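Local coordinates for putative branched-chain amino acid transport system substrate-binding protein (Rhodopseudomonas palustris, PDB 3TX6), which probably binds lignin-derived aromatic acids in the periplasm for an ABC transporter, and here holds 3-(4-hydroxy-phenyl)pyruvic acid in its ligand pocket, at residues G11-T16 with L48-D53; N60-V65 with A89-V94; V72-S77 with I97-L102; W111-P116 with Y333-T338. All blocks are in the same frame, centred on the assembly; numbering follows the deposited sequence. Where two conformers were deposited one is given.

Overall arrangement
From the N terminus, strand 8-14 is met first by strand 41-49, and contact 1 closes that loop before contact 2 opens on helix 54-67. Contacts 2 and 3 cross: along the chain, strand 72-75 lies between the two helices of contact 2, and helix 79-92 between the two strands of contact 3. I73 packs on F64, V65 and A89, so the helix pair sits on the sheet that contacts 1 and 3 build. Contact 4 closes the longest loop, with 216 residues between its segments, returning the chain to edge strand 112-114 of that sheet, beside contact 3. Contacts 3 and 4 both reach the bound ligand; the side chain of T15 in contact 1 is about 9 Å from it.

Contact 1: residues G11-T16 with L48-D53; sequences GITVTT and LDDGGD
T13 and T15 grip the carboxylate of D50 from the neighbouring strand end. T13 OG1 donates to D50 OD2 at 2.7 Å, on the anti side of that oxygen, and T15 OG1 gives its proton to the syn lone pair of D50 OD1 at 2.8 Å. OD1 also accepts from G52 N, an Asx turn. With two bonds on OD1 and a further one from S76 OG to OD2, the carboxylate is held firmly in rotation, and the several donors probably favour its charged form. D49 does similar work on the other side of the strand: G51 N closes a second Asx turn on D49 OD1, and T16 N, at 2.9 Å, meets that oxygen from the opposite face of the carboxylate, while T17 OG1 bonds OD2. Backbone bonds join the strands in parallel: L48 N to I12 O, V14 N to L48 O at 3.0 Å, and D50 N to V14 O. Beyond them the chain turns at D50-D53, a type I' turn whose glycines adopt positive phi; T15 CG2 packs against it, 3.3 Å from G52 N. T13 and L48 point to the sheet face covered by helix 54-67, where N60 also bonds T13 OG1 and L48 touches F64; V14 and T16 reach helix 21-29, and strand 72-75 flanks strand 8-14 on its other edge.

Contact 2: residues N60-V65 with A89-V94; sequences NARRFV and ANEAQV
V65, R62 and A92 carry this contact between two helices at the surface. V65 spreads its two methyls over different partners: CG2 rests on A92 CB at 3.6 Å, and CG1 meets V94 CG2 at 3.7 Å. With CG1 anti to the carbonyl carbon (chi1 -55°), it is set toward V94, whose side chain points to helix 54-67 just after Q93 leaves the helix with positive phi. R62 curls past the edge of this apolar patch, its chain bent at chi2 and chi3. R62 NH2 makes a salt bridge to E91 OE1 at 2.8 Å, nearly in the guanidinium plane, whereas the acceptor is approached from above its own carboxylate plane; the two planes stand 77° apart. One water closes a second route, accepting from R62 NH1 and donating to E91 OE1, so the same glutamate oxygen is held twice. A92 CB also lies 4.2 Å from R62 NH1, joining the polar and apolar parts. These are neighbouring helices of alternating beta-alpha units, side by side on one face of the sheet: V65, A61, F64 and A89 all touch I73 of strand 72-75, F64 reaches strand 41-49, and helix 79-92 is the crossover from strand 72-75 to 96-98.

Contact 3: residues V72-S77 with I97-L102; sequences VIMGSS and IALAPL. With ENO (3-(4-hydroxy-phenyl)pyruvic acid), chain D.
M74, a selenomethionine, and L99 meet by apolar contact, placed by their torsions: M74 CG lies anti to the carbonyl carbon (chi1 -52°), and in the conformer given chi3 near 24° turns CE to 3.6 Å from L99 CD1. L99 CG is likewise anti to its carbonyl carbon (chi1 -57°), which places it over the backbone of G75, 3.9 Å from G75 N. In the backbone the strands run parallel, the touching segments 7° apart. I97 N donates to I73 O at 2.8 Å, G75 N returns a bond to I97 O, and M74 pairs with I97, both projecting to the face packed by A290 of helix 282-304. The pairing then weakens: L99 N reaches G75 O only by a weak bond of 3.4 Å, and that oxygen also accepts from H96. G75 has backbone angles that call for glycine, and a cis peptide leads from it into S76. Beyond it the chains are held by packing, with S76 O 3.2 Å from L99 CB and A100 CB against S77 C. S76 OG binds D50, and S77 OG binds E27 and T15 N, fixing the loop from outside the pair. The loops after the strands border the ligand: P101 CD lies 3.2 Å from ENO O4, A100 CB approaches the same oxygen, and S77 O faces ring carbon C9. Strand 72-75, helix 79-92 and strand 96-98 form a beta-alpha-beta crossover, and the ligand lies at the C-terminal ends of its parallel strands, as in periplasmic binding proteins.

Contact 4: residues W111-P116 with Y333-T338; sequences WSVAMP and YSFTET. With ENO (3-(4-hydroxy-phenyl)pyruvic acid), chain D.
Edge strand 112-114 of the mixed six-stranded sheet is covered by the end of strand 331-333 and the loop after it, with Y333 and F335 laid against V113 and M115. Y333 OH donates to M115 O at 2.6 Å, and that oxygen lies in the plane of the phenol ring at its edge. M115, a selenomethionine, also bends over one face of the same ring in the conformer given: CE stands 3.9 Å from the Y333 ring centroid in a CH-pi contact, and SE lies 4.5 Å from it, a Met-aromatic contact. Here chi2 (-52°) turns SE toward the ring and chi3 (-69°) brings CE to 3.5 Å from Y333 CZ, while the backbone oxygen of the same residue takes the hydroxyl. Strand 112-114 is one of the two outer strands of its sheet, in a periplasmic-binding-protein fold; its backbone pairs with A98 of strand 96-98 through V113 and, just past the strand, M115. F335 packs beside the tyrosine: V113 CG1 sits over the centre of its ring, 12° off the ring normal, and V113 CB is 3.7 Å from F335 CE1. A114 O, at the edge of the F335 ring, is buried here without a polar partner. L320 of helix 310-322 packs on F335 too, and at the end of the strand P116 CB touches the ligand, 3.4 Å from ENO O3.

Contact 1: residues G11-T16 with L48-D53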
# COMPACT_ATOMS: atom_id res chain seq x y z
N GLY A 11 -15.99 5.11 -7.52
CA GLY A 11 -15.05 6.18 -7.83
C GLY A 11 -13.69 5.93 -7.25
O GLY A 11 -13.55 5.53 -6.09
N ILE A 12 -12.68 6.20 -8.06
CA ILE A 12 -11.30 5.94 -7.72
C ILE A 12 -10.48 7.20 -7.95
O ILE A 12 -10.47 7.74 -9.07
CB ILE A 12 -10.74 4.80 -8.56
CG1 ILE A 12 -11.70 3.59 -8.47
CG2 ILE A 12 -9.31 4.45 -8.11
CD1 ILE A 12 -11.22 2.32 -9.14
N THR A 13 -9.79 7.66 -6.90
CA THR A 13 -8.81 8.72 -7.05
C THR A 13 -7.44 8.18 -6.74
O THR A 13 -7.22 7.62 -5.67
CB THR A 13 -9.15 10.00 -6.19
OG1 THR A 13 -8.24 11.08 -6.54
CG2 THR A 13 -9.24 9.75 -4.70
N VAL A 14 -6.53 8.31 -7.72
CA VAL A 14 -5.18 7.86 -7.55
C VAL A 14 -4.21 8.89 -8.13
O VAL A 14 -4.61 9.88 -8.73
CB VAL A 14 -4.97 6.47 -8.20
CG1 VAL A 14 -5.64 5.36 -7.39
CG2 VAL A 14 -5.39 6.49 -9.66
N THR A 15 -2.93 8.66 -7.89
CA THR A 15 -1.89 9.63 -8.22
C THR A 15 -1.14 9.18 -9.48
O THR A 15 -0.24 8.31 -9.43
CB THR A 15 -0.91 9.77 -7.05
OG1 THR A 15 -1.65 10.05 -5.84
CG2 THR A 15 0.14 10.88 -7.39
N THR A 16 -1.51 9.79 -10.59
CA THR A 16 -0.94 9.43 -11.88
C THR A 16 -0.06 10.54 -12.47
O THR A 16 0.48 10.38 -13.56
CB THR A 16 -2.00 8.98 -12.87
OG1 THR A 16 -2.92 10.05 -13.12
CG2 THR A 16 -2.71 7.76 -12.40
N LEU A 48 -10.01 9.24 -11.47
CA LEU A 48 -9.44 10.58 -11.53
C LEU A 48 -8.04 10.60 -10.93
O LEU A 48 -7.76 9.84 -10.01
CB LEU A 48 -10.34 11.56 -10.71
CG LEU A 48 -11.74 11.82 -11.30
CD1 LEU A 48 -12.60 12.68 -10.34
CD2 LEU A 48 -11.70 12.47 -12.72
N ASP A 49 -7.21 11.50 -11.42
CA ASP A 49 -5.92 11.81 -10.85
C ASP A 49 -6.08 12.86 -9.77
O ASP A 49 -6.78 13.86 -9.98
CB ASP A 49 -5.05 12.36 -11.97
CG ASP A 49 -3.64 12.73 -11.57
OD1 ASP A 49 -3.07 12.18 -10.60
OD2 ASP A 49 -3.10 13.62 -12.28
N ASP A 50 -5.33 12.71 -8.69
CA ASP A 50 -5.22 13.76 -7.70
C ASP A 50 -3.81 14.38 -7.57
O ASP A 50 -3.61 15.29 -6.75
CB ASP A 50 -5.67 13.27 -6.33
CG ASP A 50 -5.00 11.97 -5.92
OD1 ASP A 50 -3.77 11.86 -6.03
OD2 ASP A 50 -5.75 11.10 -5.40
N GLY A 51 -2.84 13.90 -8.35
CA GLY A 51 -1.49 14.42 -8.27
C GLY A 51 -0.81 14.23 -6.91
O GLY A 51 0.23 14.84 -6.65
N GLY A 52 -1.43 13.42 -6.05
CA GLY A 52 -0.96 13.22 -4.67
C GLY A 52 -1.36 14.32 -3.69
O GLY A 52 -0.92 14.31 -2.55
N ASP A 53 -2.17 15.25 -4.13
CA ASP A 53 -2.50 16.45 -3.35
C ASP A 53 -3.78 16.23 -2.58
O ASP A 53 -4.80 15.88 -3.18
CB ASP A 53 -2.74 17.60 -4.30
CG ASP A 53 -3.19 18.85 -3.60
OD1 ASP A 53 -2.67 19.21 -2.57
OD2 ASP A 53 -4.05 19.54 -4.14

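Contact 2: residues N60-V65 with A89-V94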
# COMPACT_ATOMS: atom_id res chain seq x y z
N ASN A 60 -12.00 15.24 -5.63
CA ASN A 60 -12.35 14.03 -6.38
C ASN A 60 -13.31 13.18 -5.61
O ASN A 60 -14.33 12.73 -6.17
CB ASN A 60 -11.11 13.22 -6.77
CG ASN A 60 -10.21 13.97 -7.76
OD1 ASN A 60 -10.60 14.98 -8.35
ND2 ASN A 60 -9.02 13.44 -7.98
N ALA A 61 -13.02 12.91 -4.35
CA ALA A 61 -13.88 12.09 -3.53
C ALA A 61 -15.30 12.67 -3.44
O ALA A 61 -16.29 11.93 -3.52
CB ALA A 61 -13.27 11.86 -2.10
N ARG A 62 -15.40 13.99 -3.29
CA ARG A 62 -16.67 14.63 -3.23
C ARG A 62 -17.44 14.51 -4.55
O ARG A 62 -18.63 14.25 -4.53
CB ARG A 62 -16.50 16.09 -2.82
CG ARG A 62 -17.79 16.89 -2.77
CD ARG A 62 -18.91 16.29 -1.94
NE ARG A 62 -18.49 16.11 -0.57
CZ ARG A 62 -19.25 15.61 0.41
NH1 ARG A 62 -20.47 15.16 0.14
NH2 ARG A 62 -18.75 15.45 1.63
N ARG A 63 -16.74 14.67 -5.68
CA ARG A 63 -17.39 14.49 -6.98
C ARG A 63 -17.98 13.09 -7.07
O ARG A 63 -19.08 12.89 -7.54
CB ARG A 63 -16.41 14.66 -8.14
CG ARG A 63 -15.99 16.09 -8.43
CD ARG A 63 -15.06 16.23 -9.63
NE ARG A 63 -15.75 15.79 -10.81
CZ ARG A 63 -15.20 15.40 -11.94
NH1 ARG A 63 -13.91 15.41 -12.12
NH2 ARG A 63 -16.00 15.01 -12.93
N PHE A 64 -17.27 12.09 -6.57
CA PHE A 64 -17.79 10.75 -6.63
C PHE A 64 -19.05 10.60 -5.79
O PHE A 64 -19.98 9.91 -6.19
CB PHE A 64 -16.79 9.69 -6.13
CG PHE A 64 -15.47 9.69 -6.85
CD1 PHE A 64 -15.39 9.92 -8.21
CD2 PHE A 64 -14.31 9.35 -6.16
CE1 PHE A 64 -14.18 9.86 -8.87
CE2 PHE A 64 -13.10 9.32 -6.80
CZ PHE A 64 -13.03 9.56 -8.16
N VAL A 65 -19.05 11.17 -4.59
CA VAL A 65 -20.08 10.80 -3.62
C VAL A 65 -21.34 11.56 -3.94
O VAL A 65 -22.43 11.03 -3.64
CB VAL A 65 -19.63 10.86 -2.11
CG1 VAL A 65 -18.40 10.02 -1.80
CG2 VAL A 65 -19.40 12.24 -1.64
N ALA A 89 -15.32 10.32 2.84
CA ALA A 89 -16.06 9.08 2.89
C ALA A 89 -16.85 8.99 4.17
O ALA A 89 -18.01 8.57 4.16
CB ALA A 89 -15.16 7.87 2.72
N ASN A 90 -16.21 9.33 5.29
CA ASN A 90 -16.87 9.23 6.56
C ASN A 90 -17.95 10.27 6.78
O ASN A 90 -18.94 10.02 7.48
CB ASN A 90 -15.89 9.20 7.72
CG ASN A 90 -15.25 7.84 7.90
OD1 ASN A 90 -15.78 6.98 8.59
ND2 ASN A 90 -14.11 7.61 7.20
N GLU A 91 -17.80 11.43 6.18
CA GLU A 91 -18.82 12.48 6.26
C GLU A 91 -20.03 12.17 5.37
O GLU A 91 -21.19 12.32 5.80
CB GLU A 91 -18.17 13.81 5.87
CG GLU A 91 -19.03 15.02 6.21
CD GLU A 91 -20.01 15.47 5.16
OE1 GLU A 91 -20.06 14.86 4.07
OE2 GLU A 91 -20.74 16.45 5.43
N ALA A 92 -19.75 11.64 4.18
CA ALA A 92 -20.78 11.33 3.21
C ALA A 92 -21.45 9.95 3.47
O ALA A 92 -22.47 9.61 2.85
CB ALA A 92 -20.22 11.36 1.79
N GLN A 93 -20.82 9.14 4.31
CA GLN A 93 -21.28 7.80 4.63
C GLN A 93 -21.23 6.84 3.45
O GLN A 93 -22.24 6.22 3.07
CB GLN A 93 -22.69 7.84 5.29
CG GLN A 93 -22.76 8.81 6.47
CD GLN A 93 -24.12 8.75 7.10
OE1 GLN A 93 -25.09 9.41 6.64
NE2 GLN A 93 -24.23 7.94 8.12
N VAL A 94 -20.06 6.77 2.85
CA VAL A 94 -19.80 5.94 1.70
C VAL A 94 -18.59 5.03 2.01
O VAL A 94 -17.58 5.50 2.48
CB VAL A 94 -19.49 6.79 0.45
CG1 VAL A 94 -19.21 5.86 -0.77
CG2 VAL A 94 -20.64 7.75 0.16
O HOH W 1 -22.23 14.47 2.39

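Contact 3: residues V72-S77 with I97-L102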
# COMPACT_ATOMS: atom_id res chain seq x y z
N VAL A 72 -19.18 3.01 -3.67
CA VAL A 72 -17.86 2.78 -3.05
C VAL A 72 -16.88 3.78 -3.63
O VAL A 72 -16.95 4.08 -4.84
CB VAL A 72 -17.34 1.34 -3.35
CG1 VAL A 72 -16.00 1.05 -2.70
CG2 VAL A 72 -18.38 0.30 -2.92
N ILE A 73 -15.96 4.26 -2.79
CA ILE A 73 -14.86 5.09 -3.25
C ILE A 73 -13.53 4.45 -2.85
O ILE A 73 -13.44 3.75 -1.84
CB ILE A 73 -15.01 6.56 -2.83
CG1 ILE A 73 -14.91 6.78 -1.37
CG2 ILE A 73 -16.28 7.14 -3.40
CD1 ILE A 73 -14.93 8.27 -0.99
N MSE A 74 -12.53 4.66 -3.69
CA MSE A 74 -11.21 4.06 -3.50
C MSE A 74 -10.14 5.12 -3.69
O MSE A 74 -10.28 6.06 -4.45
CB MSE A 74 -10.93 2.97 -4.54
CG MSE A 74 -12.03 1.93 -4.62
SE MSE A 74 -11.63 0.56 -5.94
CE MSE A 74 -9.71 0.75 -5.93
N GLY A 75 -9.05 4.96 -2.95
CA GLY A 75 -7.87 5.78 -3.16
C GLY A 75 -7.29 6.21 -1.83
O GLY A 75 -7.76 5.79 -0.76
N SER A 76 -6.25 7.03 -1.85
CA SER A 76 -5.48 7.44 -3.01
C SER A 76 -4.20 6.58 -2.98
O SER A 76 -4.18 5.52 -2.40
CB SER A 76 -5.22 8.97 -2.93
OG SER A 76 -4.39 9.44 -3.99
N SER A 77 -3.13 7.07 -3.62
CA SER A 77 -1.90 6.29 -3.81
C SER A 77 -0.88 6.46 -2.67
O SER A 77 0.03 5.65 -2.50
CB SER A 77 -1.23 6.68 -5.14
OG SER A 77 -2.11 6.42 -6.24
N ILE A 97 -12.35 2.21 0.29
CA ILE A 97 -11.23 1.28 0.32
C ILE A 97 -9.94 2.05 -0.01
O ILE A 97 -9.75 2.54 -1.15
CB ILE A 97 -11.43 0.11 -0.67
CG1 ILE A 97 -12.66 -0.70 -0.32
CG2 ILE A 97 -10.22 -0.78 -0.63
CD1 ILE A 97 -13.06 -1.78 -1.33
N ALA A 98 -9.11 2.23 1.01
CA ALA A 98 -7.86 2.96 0.92
C ALA A 98 -6.83 2.15 0.14
O ALA A 98 -6.68 0.95 0.39
CB ALA A 98 -7.35 3.35 2.31
N LEU A 99 -6.05 2.85 -0.69
CA LEU A 99 -4.98 2.23 -1.48
C LEU A 99 -3.56 2.64 -0.99
O LEU A 99 -2.57 2.27 -1.61
CB LEU A 99 -5.18 2.49 -2.97
CG LEU A 99 -6.51 2.04 -3.58
CD1 LEU A 99 -6.57 2.36 -5.10
CD2 LEU A 99 -6.84 0.56 -3.32
N ALA A 100 -3.50 3.36 0.14
CA ALA A 100 -2.27 3.71 0.86
C ALA A 100 -2.53 3.50 2.32
O ALA A 100 -3.66 3.58 2.74
CB ALA A 100 -1.89 5.16 0.63
N PRO A 101 -1.50 3.09 3.07
CA PRO A 101 -1.71 2.96 4.49
C PRO A 101 -2.06 4.38 5.03
O PRO A 101 -1.71 5.43 4.43
CB PRO A 101 -0.44 2.31 5.00
CG PRO A 101 0.57 2.51 3.98
CD PRO A 101 -0.10 2.88 2.69
N LEU A 102 -2.89 4.43 6.01
CA LEU A 102 -3.17 5.67 6.67
C LEU A 102 -3.46 5.33 8.13
O LEU A 102 -3.81 4.17 8.45
CB LEU A 102 -4.40 6.35 6.03
CG LEU A 102 -5.77 5.81 6.35
CD1 LEU A 102 -6.84 6.86 6.06
CD2 LEU A 102 -5.97 4.53 5.55
O4 ENO D . 1.41 5.51 1.69
C9 ENO D . 1.57 3.00 -0.61
C8 ENO D . 1.15 1.69 -0.66
C7 ENO D . 1.79 0.69 0.09
C6 ENO D . 2.79 1.07 0.96
C5 ENO D . 3.24 2.38 1.02
C4 ENO D . 2.62 3.38 0.24
O3 ENO D . 1.32 -0.61 0.01
C3 ENO D . 3.13 4.79 0.24
C2 ENO D . 2.47 5.79 1.10
C1 ENO D . 3.03 7.13 1.12
O2 ENO D . 2.45 8.00 1.81
O1 ENO D . 4.09 7.41 0.48

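Contact 4: residues W111-P116 with Y333-T338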
# COMPACT_ATOMS: atom_id res chain seq x y z
N TRP A 111 -16.24 4.05 8.03
CA TRP A 111 -16.44 3.90 6.57
C TRP A 111 -15.21 3.52 5.79
O TRP A 111 -15.34 3.21 4.63
CB TRP A 111 -17.11 5.12 5.99
CG TRP A 111 -18.51 5.27 6.50
CD1 TRP A 111 -18.94 6.07 7.55
CD2 TRP A 111 -19.68 4.57 6.02
NE1 TRP A 111 -20.29 5.91 7.71
CE2 TRP A 111 -20.78 4.99 6.85
CE3 TRP A 111 -19.90 3.63 5.03
CZ2 TRP A 111 -22.07 4.51 6.65
CZ3 TRP A 111 -21.21 3.15 4.83
CH2 TRP A 111 -22.27 3.58 5.64
N SER A 112 -14.01 3.50 6.42
CA SER A 112 -12.76 3.19 5.71
C SER A 112 -12.17 1.86 6.15
O SER A 112 -12.11 1.56 7.33
CB SER A 112 -11.69 4.27 5.94
OG SER A 112 -12.09 5.53 5.40
N VAL A 113 -11.72 1.11 5.15
CA VAL A 113 -10.81 -0.00 5.32
C VAL A 113 -9.58 0.27 4.43
O VAL A 113 -9.63 1.13 3.56
CB VAL A 113 -11.44 -1.35 4.93
CG1 VAL A 113 -12.59 -1.69 5.89
CG2 VAL A 113 -11.89 -1.42 3.48
N ALA A 114 -8.53 -0.51 4.63
CA ALA A 114 -7.28 -0.34 3.86
C ALA A 114 -6.80 -1.63 3.21
O ALA A 114 -6.78 -2.66 3.84
CB ALA A 114 -6.20 0.26 4.72
N MSE A 115 -6.36 -1.53 1.97
CA MSE A 115 -5.74 -2.66 1.29
C MSE A 115 -4.26 -2.85 1.64
O MSE A 115 -3.82 -3.97 1.83
CB MSE A 115 -5.97 -2.56 -0.21
CG MSE A 115 -7.47 -2.43 -0.53
SE MSE A 115 -8.62 -3.83 0.31
CE MSE A 115 -7.90 -5.24 -0.80
N PRO A 116 -3.46 -1.77 1.69
CA PRO A 116 -2.03 -1.98 2.03
C PRO A 116 -1.83 -2.60 3.40
O PRO A 116 -2.61 -2.37 4.32
CB PRO A 116 -1.42 -0.59 1.95
CG PRO A 116 -2.34 0.14 1.01
CD PRO A 116 -3.72 -0.36 1.42
N TYR A 333 -8.05 -11.12 3.79
CA TYR A 333 -8.62 -10.02 4.58
C TYR A 333 -9.80 -10.49 5.45
O TYR A 333 -10.72 -11.12 4.95
CB TYR A 333 -9.13 -8.92 3.65
CG TYR A 333 -8.02 -8.16 2.93
CD1 TYR A 333 -7.47 -8.63 1.76
CD2 TYR A 333 -7.49 -6.98 3.46
CE1 TYR A 333 -6.43 -7.96 1.12
CE2 TYR A 333 -6.44 -6.30 2.82
CZ TYR A 333 -5.92 -6.80 1.64
OH TYR A 333 -4.89 -6.16 0.99
N SER A 334 -9.74 -10.13 6.74
CA SER A 334 -10.87 -10.29 7.64
C SER A 334 -11.00 -9.04 8.47
O SER A 334 -10.38 -8.89 9.51
CB SER A 334 -10.71 -11.50 8.57
OG SER A 334 -10.69 -12.71 7.86
N PHE A 335 -11.82 -8.10 8.01
CA PHE A 335 -11.98 -6.87 8.74
C PHE A 335 -12.94 -7.04 9.92
O PHE A 335 -13.82 -7.88 9.88
CB PHE A 335 -12.60 -5.82 7.82
CG PHE A 335 -11.83 -5.54 6.55
CD1 PHE A 335 -10.61 -4.92 6.62
CD2 PHE A 335 -12.31 -5.90 5.30
CE1 PHE A 335 -9.87 -4.64 5.48
CE2 PHE A 335 -11.59 -5.63 4.15
CZ PHE A 335 -10.37 -4.97 4.25
N THR A 336 -12.80 -6.18 10.94
CA THR A 336 -13.81 -6.11 11.98
C THR A 336 -14.18 -4.66 12.14
O THR A 336 -13.58 -3.79 11.47
CB THR A 336 -13.31 -6.69 13.33
OG1 THR A 336 -12.27 -5.88 13.88
CG2 THR A 336 -12.81 -8.08 13.13
N GLU A 337 -15.11 -4.39 13.06
CA GLU A 337 -15.50 -3.04 13.43
C GLU A 337 -14.26 -2.20 13.79
O GLU A 337 -14.20 -0.99 13.54
CB GLU A 337 -16.52 -3.08 14.60
CG GLU A 337 -16.78 -1.75 15.28
CD GLU A 337 -17.76 -1.75 16.49
OE1 GLU A 337 -18.16 -2.82 17.04
OE2 GLU A 337 -18.12 -0.63 16.91
N THR A 338 -13.29 -2.85 14.45
CA THR A 338 -12.14 -2.17 14.98
C THR A 338 -10.83 -2.39 14.19
O THR A 338 -9.93 -1.55 14.24
CB THR A 338 -11.97 -2.51 16.47
OG1 THR A 338 -11.92 -3.92 16.64
CG2 THR A 338 -13.19 -1.92 17.32
O4 ENO D . 1.41 5.51 1.69
C9 ENO D . 1.57 3.00 -0.61
C8 ENO D . 1.15 1.69 -0.66
C7 ENO D . 1.79 0.69 0.09
C6 ENO D . 2.79 1.07 0.96
C5 ENO D . 3.24 2.38 1.02
C4 ENO D . 2.62 3.38 0.24
O3 ENO D . 1.32 -0.61 0.01
C3 ENO D . 3.13 4.79 0.24
C2 ENO D . 2.47 5.79 1.10
C1 ENO D . 3.03 7.13 1.12
O2 ENO D . 2.45 8.00 1.81
O1 ENO D . 4.09 7.41 0.48